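Local coordinates for siderophore enterobactin esterase (Emericella nidulans, PDB 6GUO), which hydrolyses the ester bonds of the bacterial siderophore enterobactin, allowing iron to be released inside the fungal cell, at residues I141-P144 and F145-K149; A67-T70 and L71-E75; V236-D239 and E240-K243. One frame throughout, in Å; residues are numbered along the deposited sequence.

Contact 1: I141-P144 and F145-K149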
loop_
_atom_site.group_PDB
_atom_site.type_symbol
_atom_site.label_atom_id
_atom_site.label_comp_id
_atom_site.label_asym_id
_atom_site.label_seq_id
_atom_site.Cartn_x
_atom_site.Cartn_y
_atom_site.Cartn_z
ATOM N N ILE A 141 -25.097 10.530 -7.136
ATOM C CA ILE A 141 -24.601 11.785 -6.560
ATOM C C ILE A 141 -23.085 11.928 -6.727
ATOM O O ILE A 141 -22.617 12.907 -7.315
ATOM C CB ILE A 141 -24.980 11.910 -5.061
ATOM C CG1 ILE A 141 -26.489 11.701 -4.854
ATOM C CG2 ILE A 141 -24.535 13.253 -4.486
ATOM C CD1 ILE A 141 -27.387 12.677 -5.596
ATOM N N VAL A 142 -22.325 10.958 -6.224
ATOM C CA VAL A 142 -20.860 11.071 -6.220
ATOM C C VAL A 142 -20.291 10.947 -7.631
ATOM O O VAL A 142 -19.549 11.812 -8.094
ATOM C CB VAL A 142 -20.195 10.026 -5.295
ATOM C CG1 VAL A 142 -18.673 10.124 -5.371
ATOM C CG2 VAL A 142 -20.666 10.214 -3.859
ATOM N N ARG A 143 -20.652 9.875 -8.314
ATOM C CA ARG A 143 -20.098 9.605 -9.636
ATOM C C ARG A 143 -20.378 10.714 -10.666
ATOM O O ARG A 143 -19.459 11.149 -11.354
ATOM C CB ARG A 143 -20.553 8.233 -10.115
ATOM C CG ARG A 143 -20.105 7.862 -11.506
ATOM C CD ARG A 143 -20.081 6.354 -11.607
ATOM N NE ARG A 143 -19.970 5.911 -12.979
ATOM C CZ ARG A 143 -20.006 4.638 -13.363
ATOM N NH1 ARG A 143 -19.903 4.349 -14.656
ATOM N NH2 ARG A 143 -20.137 3.654 -12.466
ATOM N N PRO A 144 -21.631 11.198 -10.753
ATOM C CA PRO A 144 -21.886 12.319 -11.660
ATOM C C PRO A 144 -21.179 13.614 -11.274
ATOM O O PRO A 144 -20.786 14.362 -12.156
ATOM C CB PRO A 144 -23.413 12.478 -11.606
ATOM C CG PRO A 144 -23.905 11.117 -11.243
ATOM C CD PRO A 144 -22.891 10.630 -10.246
ATOM N N PHE A 145 -21.009 13.876 -9.980
ATOM C CA PHE A 145 -20.220 15.024 -9.542
ATOM C C PHE A 145 -18.786 14.935 -10.072
ATOM O O PHE A 145 -18.268 15.897 -10.638
ATOM C CB PHE A 145 -20.225 15.148 -8.016
ATOM C CG PHE A 145 -19.271 16.183 -7.493
ATOM C CD1 PHE A 145 -19.588 17.535 -7.570
ATOM C CD2 PHE A 145 -18.051 15.809 -6.924
ATOM C CE1 PHE A 145 -18.710 18.498 -7.090
ATOM C CE2 PHE A 145 -17.168 16.769 -6.448
ATOM C CZ PHE A 145 -17.500 18.115 -6.528
ATOM N N VAL A 146 -18.164 13.772 -9.913
ATOM C CA VAL A 146 -16.787 13.577 -10.375
ATOM C C VAL A 146 -16.694 13.687 -11.904
ATOM O O VAL A 146 -15.827 14.395 -12.432
ATOM C CB VAL A 146 -16.211 12.233 -9.865
ATOM C CG1 VAL A 146 -14.847 11.943 -10.485
ATOM C CG2 VAL A 146 -16.102 12.260 -8.346
ATOM N N GLU A 147 -17.610 13.023 -12.601
ATOM C CA GLU A 147 -17.578 12.972 -14.066
ATOM C C GLU A 147 -18.012 14.281 -14.735
ATOM O O GLU A 147 -17.376 14.715 -15.692
ATOM C CB GLU A 147 -18.417 11.801 -14.586
ATOM C CG GLU A 147 -17.818 10.432 -14.272
ATOM C CD GLU A 147 -18.492 9.278 -15.005
ATOM O OE1 GLU A 147 -19.356 9.523 -15.874
ATOM O OE2 GLU A 147 -18.153 8.109 -14.711
ATOM N N LEU A 148 -19.078 14.906 -14.229
ATOM C CA LEU A 148 -19.680 16.073 -14.883
ATOM C C LEU A 148 -19.217 17.427 -14.335
ATOM O O LEU A 148 -19.254 18.414 -15.073
ATOM C CB LEU A 148 -21.210 15.983 -14.834
ATOM C CG LEU A 148 -21.848 14.666 -15.302
ATOM C CD1 LEU A 148 -23.356 14.828 -15.419
ATOM C CD2 LEU A 148 -21.278 14.160 -16.620
ATOM N N LYS A 149 -18.799 17.486 -13.066
ATOM C CA LYS A 149 -18.325 18.743 -12.456
ATOM C C LYS A 149 -16.802 18.820 -12.296
ATOM O O LYS A 149 -16.198 19.842 -12.630
ATOM C CB LYS A 149 -18.999 18.991 -11.100
ATOM C CG LYS A 149 -20.502 19.240 -11.172
ATOM C CD LYS A 149 -20.828 20.577 -11.827
ATOM C CE LYS A 149 -22.093 21.199 -11.265
ATOM N NZ LYS A 149 -21.894 21.757 -9.895
#
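Phe145, Val146, Glu147 and Leu148 each give their backbone N-H to the carbonyl four residues back, from Ile141 O (3.3 Å from Phe145 N) to Pro144 O (2.7 Å from Leu148 N), in one continuous helix that kinks at Pro144, whose ring nitrogen has no hydrogen for the turn before. Arg143 and Glu147, one turn apart, run side by side in the same direction. CG of Arg143 lies anti to its own N (chi1 177°) and the extended chain carries NE to 3.3 Å from Glu147 OE2. This salt bridge contains a weak, bent hydrogen bond, with guanidinium and carboxylate planes 50° apart; Arg143 NH2 also reaches Ser181 O weakly. On the sheet side Val142 CG1 and Val146 CG2 approach to 4.5 Å, and both valines pack on Ile87 of strand 83-90. The Phe145 ring leads away from residues 141-144, meets Trp21 edge-to-face and stacks on Phe7 of the second subunit. Leu148 CB comes to 3.2 Å from Pro144 O, with CG close behind. A buried valine face, a charged pair along one flank and an aromatic at the dimer interface are what helix 131-150 presents as one of the helices covering the central sheet of an alpha/beta-hydrolase.

Contact 2: A67-T70 and L71-E75; sequences ATET and LRRRE
Glu69 and Arg73 meet one turn apart through a long salt bridge, OE1 to NH1 3.6 Å, with the carboxylate and guanidinium planes turned 55° from each other. Glu69 OE1 lies at the edge of the guanidinium, in its plane, but the stronger partners of both groups come from the second subunit: Thr66 OG1 of the second subunit bonds to Glu69 OE1 and to Arg73 NH1, Leu65 N of that subunit serves Glu69 OE2, and its Ala62 O takes a further bond from Arg73 NH1. The bend in Arg73 at chi3 (-62°) folds its guanidinium back over the helix, where Glu69 O and Thr70 CA sit over one face. Its NH2 is 3.8 Å from Thr70 OG1, and a water joins them: it accepts from NH2 and donates to OG1, 2.7 Å from each of Arg73 NH2 and Thr70 OG1, while Thr70 OG1 also bonds to Thr66 O of its own chain, one turn back. Helix 60-77 is the crossover of the beta-alpha-beta unit between strands 52-58 and 83-90 of the alpha/beta-hydrolase sheet, and Leu71 packs on Val86 of the latter strand. On another flank, the extended Arg72 chain lies beside Thr68. Methyl CG2 of Thr68, anti to the backbone N, rests over the centre of the guanidinium, 3.4 Å from Arg72 NE. At the far end of Arg72, NH1 bonds to Arg16 O and NH2 to Trp37 O, Thr68 OG1 bonds to Ser36 OG and Phe64 O, and Arg74 turns away to Asn301 OD1 and a salt bridge with Glu81. The N-H groups of Leu71 to Arg74 bond to the carbonyls of Ala67 to Thr70; the shortest is Arg73 N to Glu69 O, 2.9 Å.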
loop_
_atom_site.group_PDB
_atom_site.type_symbol
_atom_site.label_atom_id
_atom_site.label_comp_id
_atom_site.label_asym_id
_atom_site.label_seq_id
_atom_site.Cartn_x
_atom_site.Cartn_y
_atom_site.Cartn_z
ATOM N N ALA A 67 -4.281 3.460 -2.724
ATOM C CA ALA A 67 -4.724 3.354 -4.117
ATOM C C ALA A 67 -4.037 4.416 -4.979
ATOM O O ALA A 67 -3.530 4.117 -6.061
ATOM C CB ALA A 67 -6.232 3.495 -4.206
ATOM N N THR A 68 -4.002 5.648 -4.477
ATOM C CA THR A 68 -3.379 6.763 -5.187
ATOM C C THR A 68 -1.915 6.466 -5.524
ATOM O O THR A 68 -1.491 6.589 -6.678
ATOM C CB THR A 68 -3.502 8.055 -4.364
ATOM O OG1 THR A 68 -4.892 8.395 -4.239
ATOM C CG2 THR A 68 -2.736 9.214 -5.007
ATOM N N GLU A 69 -1.152 6.053 -4.521
ATOM C CA GLU A 69 0.278 5.843 -4.727
ATOM C C GLU A 69 0.590 4.619 -5.582
ATOM O O GLU A 69 1.513 4.663 -6.394
ATOM C CB GLU A 69 1.009 5.759 -3.405
ATOM C CG GLU A 69 2.494 6.016 -3.557
ATOM C CD GLU A 69 3.131 6.317 -2.234
ATOM O OE1 GLU A 69 3.220 5.374 -1.429
ATOM O OE2 GLU A 69 3.513 7.484 -1.990
ATOM N N THR A 70 -0.168 3.537 -5.407
ATOM C CA THR A 70 -0.009 2.357 -6.254
ATOM C C THR A 70 -0.172 2.721 -7.728
ATOM O O THR A 70 0.633 2.308 -8.566
ATOM C CB THR A 70 -1.014 1.245 -5.890
ATOM O OG1 THR A 70 -0.941 0.962 -4.488
ATOM C CG2 THR A 70 -0.712 -0.013 -6.674
ATOM N N LEU A 71 -1.203 3.504 -8.035
ATOM C CA LEU A 71 -1.431 3.965 -9.407
ATOM C C LEU A 71 -0.309 4.874 -9.910
ATOM O O LEU A 71 0.131 4.739 -11.047
ATOM C CB LEU A 71 -2.783 4.679 -9.533
ATOM C CG LEU A 71 -3.987 3.737 -9.547
ATOM C CD1 LEU A 71 -5.247 4.508 -9.196
ATOM C CD2 LEU A 71 -4.121 3.037 -10.895
ATOM N N ARG A 72 0.176 5.771 -9.056
ATOM C CA ARG A 72 1.219 6.712 -9.462
ATOM C C ARG A 72 2.559 6.024 -9.735
ATOM O O ARG A 72 3.269 6.428 -10.650
ATOM C CB ARG A 72 1.361 7.847 -8.454
ATOM C CG ARG A 72 0.185 8.800 -8.559
ATOM C CD ARG A 72 0.115 9.813 -7.439
ATOM N NE ARG A 72 -1.066 10.648 -7.634
ATOM C CZ ARG A 72 -1.372 11.742 -6.936
ATOM N NH1 ARG A 72 -0.585 12.176 -5.955
ATOM N NH2 ARG A 72 -2.487 12.413 -7.235
ATOM N N ARG A 73 2.880 4.973 -8.978
ATOM C CA ARG A 73 4.060 4.153 -9.293
ATOM C C ARG A 73 3.913 3.490 -10.658
ATOM O O ARG A 73 4.823 3.561 -11.487
ATOM C CB ARG A 73 4.313 3.093 -8.221
ATOM C CG ARG A 73 4.850 3.659 -6.917
ATOM C CD ARG A 73 5.443 2.570 -6.050
ATOM N NE ARG A 73 4.459 1.562 -5.656
ATOM C CZ ARG A 73 3.704 1.591 -4.555
ATOM N NH1 ARG A 73 3.773 2.586 -3.671
ATOM N NH2 ARG A 73 2.865 0.587 -4.323
ATOM N N ARG A 74 2.761 2.867 -10.901
ATOM C CA ARG A 74 2.534 2.186 -12.178
ATOM C C ARG A 74 2.495 3.148 -13.366
ATOM O O ARG A 74 3.060 2.853 -14.422
ATOM C CB ARG A 74 1.265 1.344 -12.144
ATOM C CG ARG A 74 1.016 0.642 -13.469
ATOM C CD ARG A 74 0.420 -0.735 -13.307
ATOM N NE ARG A 74 0.053 -1.282 -14.611
ATOM C CZ ARG A 74 -0.275 -2.549 -14.851
ATOM N NH1 ARG A 74 -0.602 -2.914 -16.088
ATOM N NH2 ARG A 74 -0.279 -3.459 -13.874
ATOM N N GLU A 75 1.817 4.281 -13.191
ATOM C CA GLU A 75 1.747 5.321 -14.227
ATOM C C GLU A 75 3.124 5.916 -14.559
ATOM O O GLU A 75 3.372 6.283 -15.707
ATOM C CB GLU A 75 0.733 6.411 -13.831
ATOM C CG GLU A 75 -0.711 5.912 -13.890
ATOM C CD GLU A 75 -1.718 6.741 -13.092
ATOM O OE1 GLU A 75 -1.336 7.701 -12.379
ATOM O OE2 GLU A 75 -2.921 6.405 -13.169
HETATM O O HOH W 1 0.820 0.466 -2.536
#

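Contact 3: V236-D239 and E240-K243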
loop_
_atom_site.group_PDB
_atom_site.type_symbol
_atom_site.label_atom_id
_atom_site.label_comp_id
_atom_site.label_asym_id
_atom_site.label_seq_id
_atom_site.Cartn_x
_atom_site.Cartn_y
_atom_site.Cartn_z
ATOM N N VAL A 236 3.377 -11.257 21.038
ATOM C CA VAL A 236 2.793 -10.700 22.250
ATOM C C VAL A 236 1.275 -10.788 22.088
ATOM O O VAL A 236 0.659 -9.972 21.394
ATOM C CB VAL A 236 3.238 -9.236 22.483
ATOM C CG1 VAL A 236 2.749 -8.734 23.835
ATOM C CG2 VAL A 236 4.756 -9.117 22.395
ATOM N N GLU A 237 0.690 -11.814 22.698
ATOM C CA GLU A 237 -0.757 -12.020 22.680
ATOM C C GLU A 237 -1.113 -13.028 23.761
ATOM O O GLU A 237 -0.468 -14.074 23.860
ATOM C CB GLU A 237 -1.221 -12.545 21.315
ATOM C CG GLU A 237 -2.728 -12.716 21.203
ATOM C CD GLU A 237 -3.197 -13.076 19.806
ATOM O OE1 GLU A 237 -2.421 -13.667 19.021
ATOM O OE2 GLU A 237 -4.368 -12.770 19.498
ATOM N N SER A 238 -2.138 -12.718 24.556
ATOM C CA SER A 238 -2.581 -13.618 25.623
ATOM C C SER A 238 -3.287 -14.840 25.038
ATOM O O SER A 238 -3.762 -14.810 23.898
ATOM C CB SER A 238 -3.511 -12.897 26.604
ATOM O OG SER A 238 -4.794 -12.685 26.039
ATOM N N ASP A 239 -3.363 -15.898 25.839
ATOM C CA ASP A 239 -4.014 -17.148 25.428
ATOM C C ASP A 239 -5.459 -16.904 25.033
ATOM O O ASP A 239 -5.885 -17.298 23.946
ATOM C CB ASP A 239 -3.991 -18.185 26.550
ATOM C CG ASP A 239 -2.595 -18.519 27.011
ATOM O OD1 ASP A 239 -1.711 -18.728 26.158
ATOM O OD2 ASP A 239 -2.376 -18.565 28.236
ATOM N N GLU A 240 -6.204 -16.245 25.915
ATOM C CA GLU A 240 -7.625 -16.009 25.677
ATOM C C GLU A 240 -7.892 -15.077 24.509
ATOM O O GLU A 240 -8.850 -15.300 23.773
ATOM C CB GLU A 240 -8.334 -15.500 26.941
ATOM C CG GLU A 240 -8.396 -16.516 28.077
ATOM C CD GLU A 240 -8.712 -17.934 27.606
ATOM O OE1 GLU A 240 -9.832 -18.147 27.108
ATOM O OE2 GLU A 240 -7.820 -18.820 27.733
ATOM N N MET A 241 -7.054 -14.057 24.320
ATOM C CA MET A 241 -7.217 -13.168 23.170
ATOM C C MET A 241 -6.972 -13.913 21.855
ATOM O O MET A 241 -7.692 -13.688 20.890
ATOM C CB MET A 241 -6.343 -11.910 23.280
ATOM C CG MET A 241 -6.810 -10.920 24.347
ATOM S SD MET A 241 -8.451 -10.204 24.088
ATOM C CE MET A 241 -8.784 -9.544 25.720
ATOM N N PHE A 242 -5.992 -14.818 21.829
ATOM C CA PHE A 242 -5.778 -15.683 20.663
ATOM C C PHE A 242 -6.957 -16.636 20.421
ATOM O O PHE A 242 -7.392 -16.814 19.282
ATOM C CB PHE A 242 -4.478 -16.488 20.794
ATOM C CG PHE A 242 -4.251 -17.453 19.660
ATOM C CD1 PHE A 242 -4.135 -16.986 18.353
ATOM C CD2 PHE A 242 -4.184 -18.828 19.886
ATOM C CE1 PHE A 242 -3.940 -17.866 17.297
ATOM C CE2 PHE A 242 -3.988 -19.714 18.832
ATOM C CZ PHE A 242 -3.865 -19.233 17.536
ATOM N N LYS A 243 -7.469 -17.245 21.487
ATOM C CA LYS A 243 -8.607 -18.163 21.359
ATOM C C LYS A 243 -9.880 -17.456 20.876
ATOM O O LYS A 243 -10.655 -18.044 20.113
ATOM C CB LYS A 243 -8.840 -18.922 22.664
ATOM C CG LYS A 243 -7.726 -19.913 22.942
ATOM C CD LYS A 243 -7.810 -20.501 24.332
ATOM C CE LYS A 243 -6.587 -21.352 24.625
ATOM N NZ LYS A 243 -6.677 -21.986 25.967
#
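Ser238 OG accepts from Met241 N at 3.2 Å, a capping bond with an N-H...O angle of 155°. The hydroxyl oxygen stands between the backbone N and the carbonyl carbon (chi1 74°), which turns it toward the first turn of the helix, and Met241 CG lies equally close to it at 3.2 Å. Packing is close here and beside Phe242: the extended Glu237 side chain crosses that of Phe242 at about a right angle, OE2 3.4 Å from Phe242 CA, carboxylate and ring planes 70° apart. Ser238 is thus the N-cap of helix 239-252, which follows the loop after strand 219-225, and regular helical bonding begins with Phe242 N to Ser238 O at 3.0 Å. In the next bonded pair the aliphatic part of Lys243 runs past Asp239 O, with CG 3.4 Å from that oxygen. Arg245 NE forms a salt bridge with Glu237 OE2, and Gln234 N bonds to OE1, so both carboxylate oxygens are held. The solvent side is looser. Asp239 turns its carboxylate away from the helix to a salt bridge with Arg233, while Glu240, bent at chi2, reaches Lys243 through a long ion pair, OE2 to NZ 3.8 Å.

The three contacts follow the chain in the order 2, 1, 3, and none touches another. Contacts 1 and 2 lie on helices 131-150 and 60-77, both packed on strand 83-90, with centres about 22 Å and nearest atoms about 12 Å apart. Each meets the second subunit, so both take part in the homodimer interface. Contact 3 is a surface cap about 47 Å from contact 1 and 37 Å from contact 2, centre to centre, and lies on the opposite side of the chain's centre from contact 1. The probable nucleophile elbow around Ser165 belongs to none of them; a triethylene glycol, probably from crystallisation, lies about 4 Å from the Phe145 side chain.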